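D-alanyl-D-alanine carboxypeptidase (Penicillin binding protein) family protein (Francisella tularensis subsp. tularensis, PDB 6OSU) probably removes the terminal D-alanine from peptidoglycan precursor peptides as a serine-type D-Ala-D-Ala carboxypeptidase of the penicillin-binding protein 5 kind. Local coordinates at residues 83-88 against 111-116; 87-92 against 130-135; 101-106 against 200-205. All coordinates share one frame; numbering follows the deposited sequence.

Interaction 1. Residues 83-88 against 111-116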
ATOM      1  N   LEU A  83     -18.683  -4.994 -14.294  1.00 69.60           N
ATOM      2  CA  LEU A  83     -18.948  -3.599 -14.004  1.00 66.97           C
ATOM      3  C   LEU A  83     -18.011  -2.775 -14.874  1.00 67.03           C
ATOM      4  O   LEU A  83     -16.967  -3.258 -15.317  1.00 68.18           O
ATOM      5  CB  LEU A  83     -18.734  -3.298 -12.514  1.00 64.72           C
ATOM      6  CG  LEU A  83     -19.540  -2.201 -11.816  1.00 63.25           C
ATOM      7  CD1 LEU A  83     -21.018  -2.537 -11.831  1.00 65.52           C
ATOM      8  CD2 LEU A  83     -19.051  -2.022 -10.389  1.00 59.82           C
ATOM      9  N   SER A  84     -18.398  -1.532 -15.133  1.00 66.90           N
ATOM     10  CA  SER A  84     -17.511  -0.585 -15.789  1.00 67.05           C
ATOM     11  C   SER A  84     -17.587   0.746 -15.059  1.00 66.25           C
ATOM     12  O   SER A  84     -18.537   1.017 -14.322  1.00 65.47           O
ATOM     13  CB  SER A  84     -17.858  -0.400 -17.269  1.00 69.73           C
ATOM     14  OG  SER A  84     -18.676   0.735 -17.470  1.00 69.94           O
ATOM     15  N   TRP A  85     -16.554   1.570 -15.256  1.00 65.59           N
ATOM     16  CA  TRP A  85     -16.554   2.909 -14.678  1.00 63.26           C
ATOM     17  C   TRP A  85     -17.766   3.717 -15.124  1.00 65.84           C
ATOM     18  O   TRP A  85     -18.239   4.589 -14.382  1.00 65.69           O
ATOM     19  CB  TRP A  85     -15.268   3.642 -15.058  1.00 62.22           C
ATOM     20  CG  TRP A  85     -14.026   3.018 -14.514  1.00 61.07           C
ATOM     21  CD1 TRP A  85     -13.089   2.314 -15.212  1.00 62.82           C
ATOM     22  CD2 TRP A  85     -13.576   3.047 -13.152  1.00 58.90           C
ATOM     23  NE1 TRP A  85     -12.083   1.902 -14.369  1.00 61.53           N
ATOM     24  CE2 TRP A  85     -12.359   2.339 -13.099  1.00 58.04           C
ATOM     25  CE3 TRP A  85     -14.085   3.602 -11.974  1.00 57.35           C
ATOM     26  CZ2 TRP A  85     -11.644   2.171 -11.918  1.00 55.28           C
ATOM     27  CZ3 TRP A  85     -13.374   3.433 -10.801  1.00 55.26           C
ATOM     28  CH2 TRP A  85     -12.166   2.722 -10.782  1.00 54.16           C
ATOM     29  N   ASP A  86     -18.286   3.436 -16.322  1.00 67.85           N
ATOM     30  CA  ASP A  86     -19.401   4.177 -16.899  1.00 70.87           C
ATOM     31  C   ASP A  86     -20.760   3.734 -16.376  1.00 70.98           C
ATOM     32  O   ASP A  86     -21.744   4.446 -16.601  1.00 74.08           O
ATOM     33  CB  ASP A  86     -19.394   4.036 -18.426  1.00 76.07           C
ATOM     34  CG  ASP A  86     -18.118   4.564 -19.060  1.00 78.18           C
ATOM     35  OD1 ASP A  86     -17.342   5.245 -18.358  1.00 76.32           O
ATOM     36  OD2 ASP A  86     -17.893   4.295 -20.263  1.00 81.61           O
ATOM     37  N   THR A  87     -20.843   2.586 -15.703  1.00 68.52           N
ATOM     38  CA  THR A  87     -22.133   2.053 -15.276  1.00 68.29           C
ATOM     39  C   THR A  87     -22.839   3.030 -14.340  1.00 67.41           C
ATOM     40  O   THR A  87     -22.223   3.615 -13.448  1.00 65.33           O
ATOM     41  CB  THR A  87     -21.942   0.698 -14.585  1.00 66.01           C
ATOM     42  OG1 THR A  87     -21.368  -0.234 -15.511  1.00 68.32           O
ATOM     43  CG2 THR A  87     -23.270   0.149 -14.075  1.00 65.42           C
ATOM     44  N   MET A  88     -24.142   3.206 -14.557  1.00 69.78           N
ATOM     45  CA  MET A  88     -24.961   4.133 -13.783  1.00 70.02           C
ATOM     46  C   MET A  88     -25.723   3.362 -12.709  1.00 68.77           C
ATOM     47  O   MET A  88     -26.569   2.521 -13.027  1.00 70.40           O
ATOM     48  CB  MET A  88     -25.932   4.881 -14.697  1.00 73.54           C
ATOM     49  CG  MET A  88     -25.270   5.566 -15.885  1.00 76.27           C
ATOM     50  SD  MET A  88     -24.212   6.949 -15.412  1.00 75.72           S
ATOM     51  CE  MET A  88     -25.406   8.047 -14.653  1.00 75.94           C
ATOM     52  N   VAL A 111     -25.911   7.519 -10.708  1.00 64.75           N
ATOM     53  CA  VAL A 111     -24.561   8.060 -10.604  1.00 61.46           C
ATOM     54  C   VAL A 111     -23.588   7.017 -11.134  1.00 61.75           C
ATOM     55  O   VAL A 111     -23.747   5.819 -10.872  1.00 61.80           O
ATOM     56  CB  VAL A 111     -24.211   8.456  -9.151  1.00 57.70           C
ATOM     57  CG1 VAL A 111     -22.787   8.967  -9.059  1.00 56.21           C
ATOM     58  CG2 VAL A 111     -25.181   9.511  -8.629  1.00 57.53           C
ATOM     59  N   SER A 112     -22.588   7.467 -11.888  1.00 62.56           N
ATOM     60  CA  SER A 112     -21.629   6.541 -12.468  1.00 62.19           C
ATOM     61  C   SER A 112     -20.747   5.918 -11.386  1.00 59.56           C
ATOM     62  O   SER A 112     -20.597   6.449 -10.281  1.00 58.18           O
ATOM     63  CB  SER A 112     -20.759   7.247 -13.511  1.00 62.97           C
ATOM     64  OG  SER A 112     -19.813   8.102 -12.897  1.00 61.47           O
ATOM     65  N   VAL A 113     -20.171   4.758 -11.717  1.00 59.46           N
ATOM     66  CA  VAL A 113     -19.213   4.113 -10.821  1.00 57.78           C
ATOM     67  C   VAL A 113     -18.050   5.049 -10.539  1.00 57.92           C
ATOM     68  O   VAL A 113     -17.616   5.203  -9.392  1.00 56.38           O
ATOM     69  CB  VAL A 113     -18.713   2.783 -11.418  1.00 57.64           C
ATOM     70  CG1 VAL A 113     -17.656   2.163 -10.523  1.00 54.41           C
ATOM     71  CG2 VAL A 113     -19.853   1.821 -11.636  1.00 59.06           C
ATOM     72  N   ARG A 114     -17.528   5.688 -11.592  1.00 60.65           N
ATOM     73  CA  ARG A 114     -16.387   6.580 -11.423  1.00 60.78           C
ATOM     74  C   ARG A 114     -16.680   7.657 -10.385  1.00 57.39           C
ATOM     75  O   ARG A 114     -15.846   7.930  -9.513  1.00 54.39           O
ATOM     76  CB  ARG A 114     -15.999   7.202 -12.766  1.00 64.95           C
ATOM     77  CG  ARG A 114     -14.537   7.634 -12.835  1.00 67.18           C
ATOM     78  CD  ARG A 114     -14.114   8.114 -14.223  1.00 72.99           C
ATOM     79  NE  ARG A 114     -13.512   7.059 -15.046  1.00 77.97           N
ATOM     80  CZ  ARG A 114     -12.287   6.563 -14.865  1.00 79.97           C
ATOM     81  NH1 ARG A 114     -11.522   7.004 -13.872  1.00 79.03           N
ATOM     82  NH2 ARG A 114     -11.827   5.614 -15.673  1.00 81.34           N
ATOM     83  N   ASN A 115     -17.874   8.256 -10.439  1.00 56.99           N
ATOM     84  CA  ASN A 115     -18.230   9.271  -9.452  1.00 56.55           C
ATOM     85  C   ASN A 115     -18.395   8.668  -8.060  1.00 55.18           C
ATOM     86  O   ASN A 115     -17.915   9.238  -7.072  1.00 54.03           O
ATOM     87  CB  ASN A 115     -19.505   9.998  -9.873  1.00 58.54           C
ATOM     88  CG  ASN A 115     -19.273  10.956 -11.024  1.00 62.16           C
ATOM     89  OD1 ASN A 115     -18.178  11.492 -11.190  1.00 62.02           O
ATOM     90  ND2 ASN A 115     -20.311  11.186 -11.822  1.00 65.88           N
ATOM     91  N   LEU A 116     -19.074   7.519  -7.958  1.00 55.41           N
ATOM     92  CA  LEU A 116     -19.291   6.896  -6.654  1.00 54.58           C
ATOM     93  C   LEU A 116     -17.978   6.443  -6.029  1.00 52.59           C
ATOM     94  O   LEU A 116     -17.776   6.598  -4.819  1.00 51.09           O
ATOM     95  CB  LEU A 116     -20.251   5.712  -6.781  1.00 54.95           C
ATOM     96  CG  LEU A 116     -21.724   6.024  -7.038  1.00 55.95           C
ATOM     97  CD1 LEU A 116     -22.517   4.735  -7.179  1.00 56.45           C
ATOM     98  CD2 LEU A 116     -22.290   6.882  -5.920  1.00 54.85           C
TER
HETATM   99  O   HOH W   1     -15.663   7.022 -16.828  1.00 55.52           O
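W85 and R114 meet by stacking: the guanidinium lies over one face of the indole, the two planes tilted by 27°. NH2 leads the approach, 3.6 Å from W85 CG, and CZ stands over the five-membered ring in a cation-pi contact. A chi3 of -94° bends the arginine chain at NE, and chi4 (-74°) then sets CZ over the five-membered ring, while a water accepts from R114 NE and donates to D86 OD1, joining opposite charges that are not in direct contact. Arginine suits this outer position because its flat cation can cover a ring and still bind water.

Backbone bonds fix the start of helix 113-123. R114 N donates to W85 O at 3.1 Å, and V113 N to T87 O at 2.9 Å. Both acceptors come from the type I turn S84-T87, so early helix amides that have no partner within the helix are satisfied. S112 is the N-cap; its short side chain lets OG accept from N115 N at 3.1 Å.

The apolar part belongs to V113, whose CG2 packs against L83 CG (4.0 Å) and T87 CB (3.8 Å). The beta-branched valine fills this buried place compactly.

M88 and S112 form an antiparallel non-hydrogen-bonded pair in the two-stranded sheet of 88-90 and 110-112. Helix 66-79 covers V113 through V74 and I78, and helix 126-137 reaches L83 and T87 through Y135.

Interaction 2. Residues 87-92 against 130-135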
ATOM      1  N   THR A  87     -20.843   2.586 -15.703  1.00 68.52           N
ATOM      2  CA  THR A  87     -22.133   2.053 -15.276  1.00 68.29           C
ATOM      3  C   THR A  87     -22.839   3.030 -14.340  1.00 67.41           C
ATOM      4  O   THR A  87     -22.223   3.615 -13.448  1.00 65.33           O
ATOM      5  CB  THR A  87     -21.942   0.698 -14.585  1.00 66.01           C
ATOM      6  OG1 THR A  87     -21.368  -0.234 -15.511  1.00 68.32           O
ATOM      7  CG2 THR A  87     -23.270   0.149 -14.075  1.00 65.42           C
ATOM      8  N   MET A  88     -24.142   3.206 -14.557  1.00 69.78           N
ATOM      9  CA  MET A  88     -24.961   4.133 -13.783  1.00 70.02           C
ATOM     10  C   MET A  88     -25.723   3.362 -12.709  1.00 68.77           C
ATOM     11  O   MET A  88     -26.569   2.521 -13.027  1.00 70.40           O
ATOM     12  CB  MET A  88     -25.932   4.881 -14.697  1.00 73.54           C
ATOM     13  CG  MET A  88     -25.270   5.566 -15.885  1.00 76.27           C
ATOM     14  SD  MET A  88     -24.212   6.949 -15.412  1.00 75.72           S
ATOM     15  CE  MET A  88     -25.406   8.047 -14.653  1.00 75.94           C
ATOM     16  N   ILE A  89     -25.439   3.661 -11.450  1.00 66.81           N
ATOM     17  CA  ILE A  89     -26.018   2.943 -10.315  1.00 67.38           C
ATOM     18  C   ILE A  89     -27.178   3.754  -9.757  1.00 67.65           C
ATOM     19  O   ILE A  89     -27.020   4.962  -9.529  1.00 67.11           O
ATOM     20  CB  ILE A  89     -24.970   2.675  -9.221  1.00 66.14           C
ATOM     21  CG1 ILE A  89     -23.973   1.629  -9.699  1.00 67.55           C
ATOM     22  CG2 ILE A  89     -25.639   2.224  -7.932  1.00 65.93           C
ATOM     23  CD1 ILE A  89     -22.576   2.136  -9.699  1.00 66.82           C
ATOM     24  N   PRO A  90     -28.336   3.146  -9.516  1.00 68.87           N
ATOM     25  CA  PRO A  90     -29.415   3.865  -8.835  1.00 69.88           C
ATOM     26  C   PRO A  90     -29.085   4.071  -7.365  1.00 67.63           C
ATOM     27  O   PRO A  90     -28.467   3.220  -6.720  1.00 65.76           O
ATOM     28  CB  PRO A  90     -30.625   2.943  -9.017  1.00 72.56           C
ATOM     29  CG  PRO A  90     -30.021   1.572  -9.141  1.00 71.81           C
ATOM     30  CD  PRO A  90     -28.714   1.762  -9.862  1.00 69.92           C
ATOM     31  N   ILE A  91     -29.499   5.215  -6.839  1.00 68.25           N
ATOM     32  CA  ILE A  91     -29.283   5.559  -5.439  1.00 66.23           C
ATOM     33  C   ILE A  91     -30.576   5.268  -4.691  1.00 69.21           C
ATOM     34  O   ILE A  91     -31.589   5.944  -4.897  1.00 71.30           O
ATOM     35  CB  ILE A  91     -28.865   7.024  -5.273  1.00 63.81           C
ATOM     36  CG1 ILE A  91     -27.717   7.365  -6.225  1.00 61.92           C
ATOM     37  CG2 ILE A  91     -28.484   7.304  -3.828  1.00 61.98           C
ATOM     38  CD1 ILE A  91     -26.461   6.559  -5.992  1.00 59.18           C
ATOM     39  N   SER A  92     -30.547   4.259  -3.824  1.00 70.23           N
ATOM     40  CA  SER A  92     -31.696   3.970  -2.983  1.00 74.38           C
ATOM     41  C   SER A  92     -31.854   5.042  -1.909  1.00 77.50           C
ATOM     42  O   SER A  92     -30.929   5.805  -1.610  1.00 76.27           O
ATOM     43  CB  SER A  92     -31.550   2.597  -2.327  1.00 73.26           C
ATOM     44  OG  SER A  92     -30.412   2.554  -1.482  1.00 70.29           O
ATOM     45  N   ILE A 130     -22.457   2.752   0.286  1.00 54.75           N
ATOM     46  CA  ILE A 130     -23.649   1.920   0.410  1.00 55.79           C
ATOM     47  C   ILE A 130     -24.293   1.698  -0.954  1.00 56.85           C
ATOM     48  O   ILE A 130     -24.821   0.615  -1.236  1.00 58.60           O
ATOM     49  CB  ILE A 130     -24.630   2.553   1.416  1.00 56.37           C
ATOM     50  CG1 ILE A 130     -24.043   2.503   2.828  1.00 56.70           C
ATOM     51  CG2 ILE A 130     -25.987   1.864   1.372  1.00 57.36           C
ATOM     52  CD1 ILE A 130     -23.454   1.153   3.190  1.00 56.68           C
ATOM     53  N   ALA A 131     -24.253   2.713  -1.824  1.00 55.95           N
ATOM     54  CA  ALA A 131     -24.863   2.575  -3.144  1.00 57.38           C
ATOM     55  C   ALA A 131     -24.116   1.559  -3.997  1.00 56.27           C
ATOM     56  O   ALA A 131     -24.736   0.797  -4.747  1.00 56.80           O
ATOM     57  CB  ALA A 131     -24.920   3.932  -3.844  1.00 57.96           C
ATOM     58  N   LEU A 132     -22.784   1.533  -3.902  1.00 55.26           N
ATOM     59  CA  LEU A 132     -22.015   0.522  -4.623  1.00 55.62           C
ATOM     60  C   LEU A 132     -22.248  -0.866  -4.040  1.00 56.64           C
ATOM     61  O   LEU A 132     -22.356  -1.848  -4.785  1.00 57.42           O
ATOM     62  CB  LEU A 132     -20.526   0.866  -4.592  1.00 52.92           C
ATOM     63  CG  LEU A 132     -20.071   2.031  -5.469  1.00 51.73           C
ATOM     64  CD1 LEU A 132     -18.672   2.483  -5.072  1.00 49.62           C
ATOM     65  CD2 LEU A 132     -20.119   1.640  -6.935  1.00 50.80           C
ATOM     66  N   ALA A 133     -22.337  -0.963  -2.712  1.00 56.87           N
ATOM     67  CA  ALA A 133     -22.496  -2.261  -2.066  1.00 58.42           C
ATOM     68  C   ALA A 133     -23.844  -2.885  -2.404  1.00 61.40           C
ATOM     69  O   ALA A 133     -23.921  -4.074  -2.733  1.00 62.21           O
ATOM     70  CB  ALA A 133     -22.331  -2.116  -0.554  1.00 57.57           C
ATOM     71  N   GLU A 134     -24.921  -2.097  -2.324  1.00 63.30           N
ATOM     72  CA  GLU A 134     -26.244  -2.613  -2.659  1.00 66.87           C
ATOM     73  C   GLU A 134     -26.305  -3.128  -4.092  1.00 66.61           C
ATOM     74  O   GLU A 134     -27.014  -4.102  -4.371  1.00 68.96           O
ATOM     75  CB  GLU A 134     -27.304  -1.531  -2.450  1.00 70.20           C
ATOM     76  CG  GLU A 134     -27.552  -1.150  -0.997  1.00 73.24           C
ATOM     77  CD  GLU A 134     -28.678  -0.138  -0.846  1.00 77.34           C
ATOM     78  OE1 GLU A 134     -28.742   0.816  -1.653  1.00 77.88           O
ATOM     79  OE2 GLU A 134     -29.506  -0.307   0.074  1.00 80.38           O
ATOM     80  N   TYR A 135     -25.569  -2.500  -5.010  1.00 63.74           N
ATOM     81  CA  TYR A 135     -25.643  -2.884  -6.415  1.00 65.03           C
ATOM     82  C   TYR A 135     -24.877  -4.174  -6.686  1.00 65.66           C
ATOM     83  O   TYR A 135     -25.369  -5.062  -7.390  1.00 67.84           O
ATOM     84  CB  TYR A 135     -25.110  -1.751  -7.292  1.00 64.02           C
ATOM     85  CG  TYR A 135     -25.281  -2.001  -8.770  1.00 66.52           C
ATOM     86  CD1 TYR A 135     -26.441  -1.613  -9.428  1.00 68.64           C
ATOM     87  CD2 TYR A 135     -24.287  -2.629  -9.509  1.00 66.81           C
ATOM     88  CE1 TYR A 135     -26.604  -1.842 -10.780  1.00 70.57           C
ATOM     89  CE2 TYR A 135     -24.442  -2.862 -10.863  1.00 68.67           C
ATOM     90  CZ  TYR A 135     -25.602  -2.466 -11.493  1.00 70.85           C
ATOM     91  OH  TYR A 135     -25.759  -2.697 -12.842  1.00 74.13           O
TER
HETATM   92  O   HOH W   2     -28.406   2.780  -3.489  1.00 72.47           O
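I89 fills the apolar centre where strand 88-90, one arm of a two-stranded antiparallel sheet, crosses helix 126-137. The strand and helix segments run nearly perpendicular (93°), with axes 8.5 Å apart, in the helical part of the serine beta-lactamase/DD-peptidase fold. The branches of I89 divide the work. CD1 meets L132 CD2 at 3.7 Å, the two side chains crossing at about a right angle; CG2 rests near A131 O; and CG1 stands over one face of the Y135 ring in a CH-pi contact, 4.2 Å from its centroid. Y135 CG lies anti to the backbone N (chi1 -174°), which sets the ring beside the strand.

A131 suits the closest backbone approach: its small CB takes I91 CD1, at 3.7 Å, and lets the chain after the strand come close. Farther out, P90 CD lies near Y135 CD1. Y135 is an exposed residue whose ring packs here through its face, while the OH end lies beside T87 CG2.

At the polar edge, E134 extends beyond CG to reach S92, the N-cap of helix 93-96, whose OG accepts from A95 N. S92 OG and E134 OE1 are modelled 2.4 Å apart, too short to be trusted as a bond length. E134 OE2 is bonded by N94 ND2. One water donates to E134 OE1 and P90 O and accepts from S92 N at 2.6 Å.

Interaction 3. Residues 101-106 against 200-205. With EDO (1,2-ethanediol), chain C.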
ATOM      1  N   SER A 101     -19.860  11.048   6.733  1.00 63.50           N
ATOM      2  CA  SER A 101     -19.359  11.730   5.547  1.00 62.64           C
ATOM      3  C   SER A 101     -20.226  11.391   4.344  1.00 61.59           C
ATOM      4  O   SER A 101     -20.551  10.225   4.109  1.00 61.39           O
ATOM      5  CB  SER A 101     -17.909  11.333   5.278  1.00 61.76           C
ATOM      6  OG  SER A 101     -17.098  11.558   6.414  1.00 63.94           O
ATOM      7  N   LYS A 102     -20.608  12.416   3.589  1.00 61.39           N
ATOM      8  CA  LYS A 102     -21.438  12.244   2.408  1.00 60.84           C
ATOM      9  C   LYS A 102     -20.740  12.853   1.202  1.00 59.39           C
ATOM     10  O   LYS A 102     -19.975  13.813   1.329  1.00 59.13           O
ATOM     11  CB  LYS A 102     -22.820  12.904   2.584  1.00 63.41           C
ATOM     12  CG  LYS A 102     -23.437  12.719   3.961  1.00 65.61           C
ATOM     13  CD  LYS A 102     -24.891  13.163   4.005  1.00 69.30           C
ATOM     14  CE  LYS A 102     -25.791  12.190   3.258  1.00 70.96           C
ATOM     15  NZ  LYS A 102     -27.227  12.389   3.608  1.00 74.68           N
ATOM     16  N   MET A 103     -20.992  12.273   0.030  1.00 59.15           N
ATOM     17  CA  MET A 103     -20.750  12.976  -1.221  1.00 59.96           C
ATOM     18  C   MET A 103     -22.019  13.630  -1.752  1.00 60.20           C
ATOM     19  O   MET A 103     -21.958  14.355  -2.753  1.00 61.03           O
ATOM     20  CB  MET A 103     -20.164  12.032  -2.278  1.00 60.60           C
ATOM     21  CG  MET A 103     -21.176  11.170  -3.008  1.00 63.67           C
ATOM     22  SD  MET A 103     -20.415  10.290  -4.393  1.00 66.23           S
ATOM     23  CE  MET A 103     -19.859  11.660  -5.404  1.00 67.78           C
ATOM     24  N   TYR A 104     -23.156  13.383  -1.091  1.00 59.17           N
ATOM     25  CA  TYR A 104     -24.434  14.047  -1.351  1.00 60.66           C
ATOM     26  C   TYR A 104     -25.053  13.578  -2.667  1.00 62.75           C
ATOM     27  O   TYR A 104     -25.379  14.378  -3.545  1.00 64.87           O
ATOM     28  CB  TYR A 104     -24.282  15.570  -1.303  1.00 59.90           C
ATOM     29  CG  TYR A 104     -23.809  16.038   0.055  1.00 58.23           C
ATOM     30  CD1 TYR A 104     -24.715  16.282   1.080  1.00 58.55           C
ATOM     31  CD2 TYR A 104     -22.455  16.200   0.326  1.00 56.44           C
ATOM     32  CE1 TYR A 104     -24.290  16.690   2.330  1.00 58.45           C
ATOM     33  CE2 TYR A 104     -22.017  16.605   1.573  1.00 56.77           C
ATOM     34  CZ  TYR A 104     -22.940  16.850   2.573  1.00 58.07           C
ATOM     35  OH  TYR A 104     -22.511  17.256   3.817  1.00 58.99           O
ATOM     36  N   VAL A 105     -25.223  12.263  -2.789  1.00 62.25           N
ATOM     37  CA  VAL A 105     -26.017  11.672  -3.859  1.00 64.06           C
ATOM     38  C   VAL A 105     -27.474  11.630  -3.417  1.00 67.28           C
ATOM     39  O   VAL A 105     -27.776  11.368  -2.245  1.00 67.58           O
ATOM     40  CB  VAL A 105     -25.500  10.267  -4.227  1.00 61.10           C
ATOM     41  CG1 VAL A 105     -24.168  10.365  -4.959  1.00 59.75           C
ATOM     42  CG2 VAL A 105     -25.361   9.405  -2.983  1.00 59.23           C
ATOM     43  N   LYS A 106     -28.380  11.904  -4.350  1.00 69.74           N
ATOM     44  CA  LYS A 106     -29.803  11.972  -4.054  1.00 72.00           C
ATOM     45  C   LYS A 106     -30.479  10.636  -4.340  1.00 73.00           C
ATOM     46  O   LYS A 106     -30.071   9.886  -5.229  1.00 72.15           O
ATOM     47  CB  LYS A 106     -30.479  13.067  -4.878  1.00 73.59           C
ATOM     48  CG  LYS A 106     -30.010  14.478  -4.576  1.00 73.86           C
ATOM     49  CD  LYS A 106     -30.643  15.464  -5.550  1.00 75.99           C
ATOM     50  CE  LYS A 106     -30.562  16.898  -5.047  1.00 76.77           C
ATOM     51  NZ  LYS A 106     -29.160  17.352  -4.857  1.00 74.81           N
ATOM     52  N   LYS A 200      -6.974  15.262  -5.262  1.00 72.63           N
ATOM     53  CA  LYS A 200      -6.873  16.254  -4.195  1.00 71.10           C
ATOM     54  C   LYS A 200      -8.233  16.571  -3.587  1.00 67.05           C
ATOM     55  O   LYS A 200      -8.313  16.933  -2.408  1.00 65.35           O
ATOM     56  CB  LYS A 200      -6.222  17.531  -4.727  1.00 73.37           C
ATOM     57  CG  LYS A 200      -4.870  17.318  -5.398  1.00 76.53           C
ATOM     58  CD  LYS A 200      -3.768  17.054  -4.383  1.00 78.20           C
ATOM     59  CE  LYS A 200      -3.108  15.703  -4.626  1.00 80.03           C
ATOM     60  NZ  LYS A 200      -2.672  15.542  -6.044  1.00 82.68           N
ATOM     61  N   GLY A 201      -9.303  16.444  -4.361  1.00 65.83           N
ATOM     62  CA  GLY A 201     -10.622  16.750  -3.850  1.00 63.96           C
ATOM     63  C   GLY A 201     -11.698  16.364  -4.842  1.00 63.76           C
ATOM     64  O   GLY A 201     -11.432  15.715  -5.855  1.00 65.11           O
ATOM     65  N   LEU A 202     -12.925  16.779  -4.534  1.00 61.92           N
ATOM     66  CA  LEU A 202     -14.091  16.455  -5.346  1.00 61.31           C
ATOM     67  C   LEU A 202     -14.938  17.704  -5.541  1.00 61.36           C
ATOM     68  O   LEU A 202     -15.439  18.277  -4.568  1.00 61.04           O
ATOM     69  CB  LEU A 202     -14.921  15.339  -4.701  1.00 60.46           C
ATOM     70  CG  LEU A 202     -16.273  15.040  -5.355  1.00 61.28           C
ATOM     71  CD1 LEU A 202     -16.098  14.589  -6.799  1.00 62.75           C
ATOM     72  CD2 LEU A 202     -17.043  14.004  -4.555  1.00 60.44           C
ATOM     73  N   VAL A 203     -15.092  18.121  -6.794  1.00 62.16           N
ATOM     74  CA  VAL A 203     -16.002  19.197  -7.172  1.00 62.54           C
ATOM     75  C   VAL A 203     -17.277  18.536  -7.675  1.00 61.55           C
ATOM     76  O   VAL A 203     -17.293  17.949  -8.762  1.00 61.74           O
ATOM     77  CB  VAL A 203     -15.386  20.112  -8.239  1.00 65.03           C
ATOM     78  CG1 VAL A 203     -16.317  21.281  -8.537  1.00 67.00           C
ATOM     79  CG2 VAL A 203     -14.016  20.602  -7.792  1.00 65.25           C
ATOM     80  N   TRP A 204     -18.353  18.632  -6.893  1.00 60.42           N
ATOM     81  CA  TRP A 204     -19.546  17.816  -7.084  1.00 61.04           C
ATOM     82  C   TRP A 204     -20.752  18.707  -7.347  1.00 64.87           C
ATOM     83  O   TRP A 204     -21.112  19.534  -6.503  1.00 65.15           O
ATOM     84  CB  TRP A 204     -19.775  16.928  -5.860  1.00 58.17           C
ATOM     85  CG  TRP A 204     -21.062  16.167  -5.844  1.00 57.74           C
ATOM     86  CD1 TRP A 204     -22.134  16.395  -5.033  1.00 58.06           C
ATOM     87  CD2 TRP A 204     -21.406  15.034  -6.655  1.00 57.82           C
ATOM     88  NE1 TRP A 204     -23.129  15.482  -5.293  1.00 58.56           N
ATOM     89  CE2 TRP A 204     -22.707  14.636  -6.285  1.00 58.13           C
ATOM     90  CE3 TRP A 204     -20.743  14.321  -7.661  1.00 57.57           C
ATOM     91  CZ2 TRP A 204     -23.359  13.561  -6.885  1.00 58.60           C
ATOM     92  CZ3 TRP A 204     -21.393  13.253  -8.255  1.00 58.26           C
ATOM     93  CH2 TRP A 204     -22.688  12.883  -7.865  1.00 58.87           C
ATOM     94  N   ASN A 205     -21.370  18.537  -8.515  1.00 67.43           N
ATOM     95  CA  ASN A 205     -22.610  19.235  -8.859  1.00 68.31           C
ATOM     96  C   ASN A 205     -23.767  18.410  -8.311  1.00 68.46           C
ATOM     97  O   ASN A 205     -24.173  17.413  -8.913  1.00 69.60           O
ATOM     98  CB  ASN A 205     -22.729  19.427 -10.367  1.00 69.39           C
ATOM     99  CG  ASN A 205     -23.882  20.345 -10.757  1.00 70.36           C
ATOM    100  OD1 ASN A 205     -24.856  20.492 -10.017  1.00 69.40           O
ATOM    101  ND2 ASN A 205     -23.772  20.967 -11.929  1.00 71.85           N
TER
HETATM  102  C1  EDO C 502     -13.343  12.831   4.218  1.00 82.49           C
HETATM  103  O1  EDO C 502     -12.418  11.742   4.287  1.00 82.41           O
HETATM  104  C2  EDO C 502     -14.322  12.799   5.387  1.00 82.44           C
HETATM  105  O2  EDO C 502     -15.192  13.931   5.269  1.00 82.32           O
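M103 and W204 cross at about a right angle, the methyl CE over one face of the indole in a CH-pi contact, with SD behind it making the Met-aromatic contact. They join the loop 101-106 to strand 201-205, the central strand of a three-stranded antiparallel sheet. CE lies 3.7 Å from the centroid of the six-membered ring, displaced toward CE3 and CZ3, and SD lies 4.9 Å from the same centroid. M103 CG sits between the backbone N and the carbonyl carbon (chi1 82°), and a bend at chi3 turns the methyl to the ring. The flexible, polarisable thioether suits a buried place between an indole and a leucine: L202 CD2 touches the same CE at 3.8 Å.

V105 crosses W204 at about a right angle too, with CG1 3.8 Å from CZ2. Its branched side chain also packs on I91 and L116.

A 1,2-ethanediol, probably from the crystallisation liquor, makes a weak bond to S101 OG. D127 OD1 accepts from M103 N.

Two carbonyls approach the indole nitrogen. M103 O lies over the ring face, 3.0 Å from W204 NE1, but at too poor an angle for a hydrogen bond. Y104 O, which also accepts from Q209 NE2, takes the proton of NE1 at 3.1 Å; the bond is somewhat bent (149° at the hydrogen), and NE1 stands above the Y104 carbonyl plane, 61° out of it.

Interactions 1 and 2 share T87 and M88, their centres about 9 Å apart. Strand 88-90 joins them: I89 N lies 2.8 Å from V111 O, a probable hydrogen bond, while I89 CD1 packs on V113 CG2 (3.4 Å) and L116 CD1, so one isoleucine serves both helices 113-123 and 126-137. Interaction 3 touches interaction 1 where V105 CG1 meets V111 CG2 at 3.9 Å and M103 CE reaches N115 O. Interaction 1 lies away from the predicted catalytic residues. The other two come closer: the side chains of L132 and M103 are each about 9 Å from that of K67, the predicted proton acceptor, and M103 is equally near S124.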